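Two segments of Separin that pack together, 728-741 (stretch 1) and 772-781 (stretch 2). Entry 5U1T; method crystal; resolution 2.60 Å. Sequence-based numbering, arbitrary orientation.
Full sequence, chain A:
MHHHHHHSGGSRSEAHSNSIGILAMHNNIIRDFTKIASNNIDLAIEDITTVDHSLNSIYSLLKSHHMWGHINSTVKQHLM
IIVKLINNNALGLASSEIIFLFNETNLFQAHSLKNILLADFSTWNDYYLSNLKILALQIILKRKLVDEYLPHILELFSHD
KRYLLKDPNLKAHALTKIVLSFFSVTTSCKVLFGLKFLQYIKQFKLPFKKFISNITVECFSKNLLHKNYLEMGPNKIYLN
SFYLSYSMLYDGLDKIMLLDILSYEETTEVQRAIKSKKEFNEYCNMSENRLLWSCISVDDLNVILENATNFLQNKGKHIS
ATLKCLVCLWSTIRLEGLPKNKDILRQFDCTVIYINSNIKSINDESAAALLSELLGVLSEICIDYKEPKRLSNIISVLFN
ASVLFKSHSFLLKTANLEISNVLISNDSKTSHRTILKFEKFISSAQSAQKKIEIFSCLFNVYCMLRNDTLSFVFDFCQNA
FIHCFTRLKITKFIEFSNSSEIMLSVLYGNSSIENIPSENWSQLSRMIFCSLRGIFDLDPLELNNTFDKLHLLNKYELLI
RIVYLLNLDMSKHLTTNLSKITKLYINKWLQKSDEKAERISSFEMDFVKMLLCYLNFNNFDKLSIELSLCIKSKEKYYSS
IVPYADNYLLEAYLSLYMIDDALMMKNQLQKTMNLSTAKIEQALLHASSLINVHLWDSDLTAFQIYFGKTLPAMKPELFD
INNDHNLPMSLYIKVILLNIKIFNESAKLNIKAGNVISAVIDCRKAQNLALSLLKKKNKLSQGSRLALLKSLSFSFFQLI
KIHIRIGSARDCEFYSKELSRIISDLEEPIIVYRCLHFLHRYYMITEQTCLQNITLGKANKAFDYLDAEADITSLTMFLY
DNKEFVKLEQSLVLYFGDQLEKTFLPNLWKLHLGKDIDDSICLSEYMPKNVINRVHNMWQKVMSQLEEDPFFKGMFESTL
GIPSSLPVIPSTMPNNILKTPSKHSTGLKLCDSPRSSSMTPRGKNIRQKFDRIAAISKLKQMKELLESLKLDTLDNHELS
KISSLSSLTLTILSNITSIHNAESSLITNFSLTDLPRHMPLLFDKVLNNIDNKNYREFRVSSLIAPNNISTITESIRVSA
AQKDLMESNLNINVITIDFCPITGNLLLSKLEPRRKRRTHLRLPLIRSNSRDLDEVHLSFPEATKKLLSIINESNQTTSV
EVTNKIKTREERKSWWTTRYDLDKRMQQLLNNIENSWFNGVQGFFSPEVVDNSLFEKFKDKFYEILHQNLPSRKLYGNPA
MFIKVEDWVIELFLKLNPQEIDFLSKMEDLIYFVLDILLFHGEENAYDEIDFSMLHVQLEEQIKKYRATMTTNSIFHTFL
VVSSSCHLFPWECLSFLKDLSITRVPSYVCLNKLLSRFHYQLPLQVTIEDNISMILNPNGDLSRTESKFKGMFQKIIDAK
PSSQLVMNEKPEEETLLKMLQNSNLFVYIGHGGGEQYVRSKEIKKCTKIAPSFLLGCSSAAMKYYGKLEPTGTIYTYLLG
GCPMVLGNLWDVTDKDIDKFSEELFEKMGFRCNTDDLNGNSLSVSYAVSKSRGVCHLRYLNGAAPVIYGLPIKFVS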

# COMPACT_ATOMS: atom_id res chain seq x y z
N PRO A 728 16.12 -10.66 -4.11
CA PRO A 728 16.49 -9.66 -3.10
C PRO A 728 15.28 -9.29 -2.25
O PRO A 728 14.19 -9.17 -2.79
CB PRO A 728 16.96 -8.46 -3.95
CG PRO A 728 17.40 -9.06 -5.23
CD PRO A 728 16.57 -10.29 -5.46
N MET A 729 15.47 -9.12 -0.94
CA MET A 729 14.38 -8.84 -0.02
C MET A 729 13.49 -7.68 -0.49
O MET A 729 12.27 -7.73 -0.35
CB MET A 729 14.93 -8.56 1.38
CG MET A 729 13.90 -8.30 2.48
SD MET A 729 12.95 -9.77 2.99
CE MET A 729 14.25 -11.00 3.08
N SER A 730 14.11 -6.65 -1.08
CA SER A 730 13.38 -5.48 -1.56
C SER A 730 12.33 -5.77 -2.65
O SER A 730 11.28 -5.13 -2.69
CB SER A 730 14.34 -4.44 -2.09
OG SER A 730 14.75 -4.81 -3.40
N LEU A 731 12.66 -6.72 -3.54
CA LEU A 731 11.74 -7.18 -4.57
C LEU A 731 10.74 -8.17 -4.01
O LEU A 731 9.60 -8.27 -4.48
CB LEU A 731 12.49 -7.85 -5.72
CG LEU A 731 13.37 -7.02 -6.64
CD1 LEU A 731 13.80 -7.89 -7.81
CD2 LEU A 731 12.62 -5.78 -7.11
N TYR A 732 11.19 -8.96 -3.04
CA TYR A 732 10.31 -9.95 -2.45
C TYR A 732 9.19 -9.23 -1.71
O TYR A 732 8.04 -9.63 -1.80
CB TYR A 732 11.07 -10.89 -1.52
CG TYR A 732 10.19 -11.85 -0.76
CD1 TYR A 732 9.13 -12.50 -1.39
CD2 TYR A 732 10.42 -12.12 0.59
CE1 TYR A 732 8.32 -13.39 -0.69
CE2 TYR A 732 9.62 -13.00 1.29
CZ TYR A 732 8.57 -13.63 0.65
OH TYR A 732 7.78 -14.50 1.36
N ILE A 733 9.53 -8.15 -0.99
CA ILE A 733 8.54 -7.31 -0.34
C ILE A 733 7.54 -6.77 -1.38
O ILE A 733 6.32 -6.74 -1.14
CB ILE A 733 9.20 -6.14 0.40
CG1 ILE A 733 10.05 -6.64 1.57
CG2 ILE A 733 8.16 -5.16 0.91
CD1 ILE A 733 9.26 -7.21 2.69
N LYS A 734 8.07 -6.39 -2.54
CA LYS A 734 7.24 -5.82 -3.60
C LYS A 734 6.30 -6.86 -4.21
O LYS A 734 5.18 -6.53 -4.60
CB LYS A 734 8.13 -5.20 -4.68
CG LYS A 734 8.59 -3.77 -4.35
CD LYS A 734 9.68 -3.29 -5.31
CE LYS A 734 10.05 -1.83 -5.04
NZ LYS A 734 10.81 -1.20 -6.18
N VAL A 735 6.75 -8.11 -4.29
CA VAL A 735 5.90 -9.23 -4.73
C VAL A 735 4.71 -9.43 -3.78
O VAL A 735 3.56 -9.54 -4.21
CB VAL A 735 6.72 -10.55 -4.85
CG1 VAL A 735 5.83 -11.77 -4.82
CG2 VAL A 735 7.57 -10.55 -6.12
N ILE A 736 4.98 -9.47 -2.48
CA ILE A 736 3.94 -9.66 -1.50
C ILE A 736 2.95 -8.51 -1.59
O ILE A 736 1.75 -8.73 -1.56
CB ILE A 736 4.50 -9.75 -0.07
CG1 ILE A 736 5.48 -10.92 0.05
CG2 ILE A 736 3.38 -9.96 0.93
CD1 ILE A 736 6.06 -11.08 1.45
N LEU A 737 3.46 -7.29 -1.73
CA LEU A 737 2.59 -6.13 -1.89
C LEU A 737 1.71 -6.24 -3.14
O LEU A 737 0.56 -5.79 -3.11
CB LEU A 737 3.42 -4.84 -1.97
CG LEU A 737 4.12 -4.41 -0.69
CD1 LEU A 737 5.06 -3.25 -0.98
CD2 LEU A 737 3.13 -4.03 0.40
N LEU A 738 2.23 -6.82 -4.21
CA LEU A 738 1.44 -7.01 -5.43
C LEU A 738 0.24 -7.90 -5.13
O LEU A 738 -0.89 -7.61 -5.53
CB LEU A 738 2.28 -7.63 -6.55
CG LEU A 738 1.49 -7.96 -7.82
CD1 LEU A 738 1.19 -6.71 -8.60
CD2 LEU A 738 2.19 -8.99 -8.67
N ASN A 739 0.51 -9.00 -4.43
CA ASN A 739 -0.52 -9.99 -4.14
C ASN A 739 -1.50 -9.46 -3.12
O ASN A 739 -2.66 -9.84 -3.11
CB ASN A 739 0.12 -11.30 -3.68
CG ASN A 739 0.73 -12.10 -4.83
OD1 ASN A 739 1.86 -11.83 -5.25
ND2 ASN A 739 0.01 -13.09 -5.32
N ILE A 740 -1.05 -8.56 -2.26
CA ILE A 740 -1.93 -7.90 -1.31
C ILE A 740 -2.92 -7.05 -2.08
O ILE A 740 -4.14 -7.09 -1.84
CB ILE A 740 -1.13 -7.05 -0.32
CG1 ILE A 740 -0.42 -7.96 0.70
CG2 ILE A 740 -2.04 -6.03 0.36
CD1 ILE A 740 0.47 -7.24 1.71
N LYS A 741 -2.40 -6.29 -3.04
CA LYS A 741 -3.22 -5.41 -3.86
C LYS A 741 -4.20 -6.21 -4.72
O LYS A 741 -5.31 -5.75 -4.95
CB LYS A 741 -2.32 -4.54 -4.75
CG LYS A 741 -2.95 -3.27 -5.24
CD LYS A 741 -2.06 -2.61 -6.26
CE LYS A 741 -2.72 -1.41 -6.87
NZ LYS A 741 -1.95 -0.91 -8.02
N SER A 772 2.35 -10.93 7.47
CA SER A 772 3.55 -11.69 7.19
C SER A 772 4.61 -10.84 6.53
O SER A 772 5.78 -11.11 6.65
CB SER A 772 3.24 -12.95 6.38
OG SER A 772 3.45 -12.74 5.01
N LEU A 773 4.19 -9.78 5.85
CA LEU A 773 5.11 -8.87 5.20
C LEU A 773 5.83 -8.05 6.23
O LEU A 773 6.97 -7.69 6.06
CB LEU A 773 4.36 -7.95 4.27
CG LEU A 773 5.19 -7.08 3.36
CD1 LEU A 773 4.37 -6.71 2.16
CD2 LEU A 773 5.60 -5.83 4.08
N LEU A 774 5.17 -7.75 7.33
CA LEU A 774 5.78 -6.99 8.38
C LEU A 774 6.72 -7.82 9.21
O LEU A 774 7.59 -7.29 9.86
CB LEU A 774 4.71 -6.44 9.30
CG LEU A 774 3.80 -5.41 8.68
CD1 LEU A 774 2.70 -5.06 9.64
CD2 LEU A 774 4.57 -4.18 8.29
N LYS A 775 6.58 -9.12 9.19
CA LYS A 775 7.46 -9.93 9.99
C LYS A 775 8.78 -10.19 9.30
O LYS A 775 9.74 -10.59 9.93
CB LYS A 775 6.78 -11.21 10.43
CG LYS A 775 5.93 -11.00 11.66
CD LYS A 775 4.54 -11.59 11.46
CE LYS A 775 4.59 -12.78 10.50
NZ LYS A 775 3.41 -13.70 10.62
N LYS A 776 8.83 -9.97 8.01
CA LYS A 776 10.07 -10.11 7.29
C LYS A 776 11.08 -9.19 7.94
O LYS A 776 10.80 -8.05 8.23
CB LYS A 776 9.89 -9.66 5.86
CG LYS A 776 9.58 -10.75 4.87
CD LYS A 776 8.92 -11.94 5.52
CE LYS A 776 8.07 -12.69 4.52
NZ LYS A 776 7.76 -14.04 5.04
N LYS A 777 12.32 -9.64 8.05
CA LYS A 777 13.38 -8.84 8.69
C LYS A 777 13.76 -7.48 8.12
O LYS A 777 14.42 -6.71 8.78
CB LYS A 777 14.62 -9.69 8.89
CG LYS A 777 14.57 -10.53 10.15
CD LYS A 777 15.50 -11.73 10.05
CE LYS A 777 14.77 -13.04 10.32
NZ LYS A 777 15.17 -14.12 9.38
N ASN A 778 13.37 -7.20 6.89
CA ASN A 778 13.59 -5.95 6.20
C ASN A 778 13.43 -4.66 6.97
O ASN A 778 12.57 -4.51 7.81
CB ASN A 778 12.53 -5.91 5.10
CG ASN A 778 12.84 -4.91 4.03
OD1 ASN A 778 11.95 -4.26 3.50
ND2 ASN A 778 14.11 -4.76 3.71
N LYS A 779 14.25 -3.70 6.61
CA LYS A 779 14.13 -2.38 7.14
C LYS A 779 13.31 -1.80 6.02
O LYS A 779 13.86 -1.33 5.04
CB LYS A 779 15.48 -1.70 7.22
CG LYS A 779 16.43 -2.32 8.22
CD LYS A 779 17.77 -1.62 8.23
CE LYS A 779 18.71 -2.24 9.25
NZ LYS A 779 20.04 -1.56 9.25
N LEU A 780 12.00 -1.86 6.14
CA LEU A 780 11.08 -1.40 5.12
C LEU A 780 11.43 -0.12 4.39
O LEU A 780 11.63 0.89 5.01
CB LEU A 780 9.72 -1.23 5.76
CG LEU A 780 8.50 -1.45 4.90
CD1 LEU A 780 8.79 -2.46 3.82
CD2 LEU A 780 7.37 -1.92 5.77
N SER A 781 11.46 -0.16 3.06
CA SER A 781 11.79 1.03 2.27
C SER A 781 10.61 1.99 2.19
O SER A 781 9.47 1.57 2.12
CB SER A 781 12.25 0.65 0.87
OG SER A 781 11.15 0.39 -0.00

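The centre of this contact is Leu773, whose side chain fits as a knob into a hole formed by Ile733, Ile736, Leu737 and Ile740 on the helix of stretch 1. These four lie at positions i, i+3, i+4 and i+7, the spacing that brings residues onto one side of an α-helix. Leu773 points its CA-to-CB bond toward that helix, and its CD1 methyl does most of the touching: it lies 3.4 Å from Leu737 CD2, 3.6 Å from Ile736 CG2 and 4.0 Å from Ile740 CD1. Leucine suits the place because its branch point lies one carbon beyond CB, so that a methyl can be carried well into the hole. The same CD1 comes within 3.8 Å of the backbone oxygen, Ile733 O. That oxygen already accepts the helical hydrogen bond from Leu737 N, at 3.0 Å, so its nearness to a methyl leaves no backbone need unmet.

Ile733 links this centre to its surroundings. Its CD1 packs 4.1 Å from Leu773 CG, while its CG2 meets Leu780 CD1 at 4.0 Å. A β-branched side chain is useful here, since it presents a broad apolar surface: CD1 lies against Leu773, and CG2 touches both Leu773 and Leu780. Leu780 sets its CA-to-CB bond sideways, yet the end of its side chain comes nearer the helix and adds a small apolar contact.

Farther out, Lys776 takes part through its aliphatic chain. Its CB lies 4.1 Å from Ile733 CD1, and its CE lies 4.0 Å from Ile736 CD1 and 3.6 Å from Tyr732 CE2. The approach to the tyrosine ring is oblique. The CA-to-CB bond of Tyr732 points sideways relative to stretch 2, but its ring comes nearer. Lysine suits such a border: its methylenes can cover apolar groups while the charged amine is carried onward, and here NZ forms no salt bridge across the contact.

At the outer edge, Met729 places its SD 4.0 Å from Lys776 CG and its CG 3.8 Å from Asn778 ND2. The flexible, unbranched methionine chain can follow an uneven surface of this kind. The CA-to-CB bond of Asn778 points toward the helix, and its OD1 lies 3.6 Å from Ile733 CG1. The amide thus rests against carbon atoms, making van der Waals contacts. No hydrogen bond crosses between the stretches, even at this more polar edge. The contact buries 480 Å² over both sides; Leu773 is the most covered residue, and Ile733, Lys776, Asn778 and Met729 make up much of the rest.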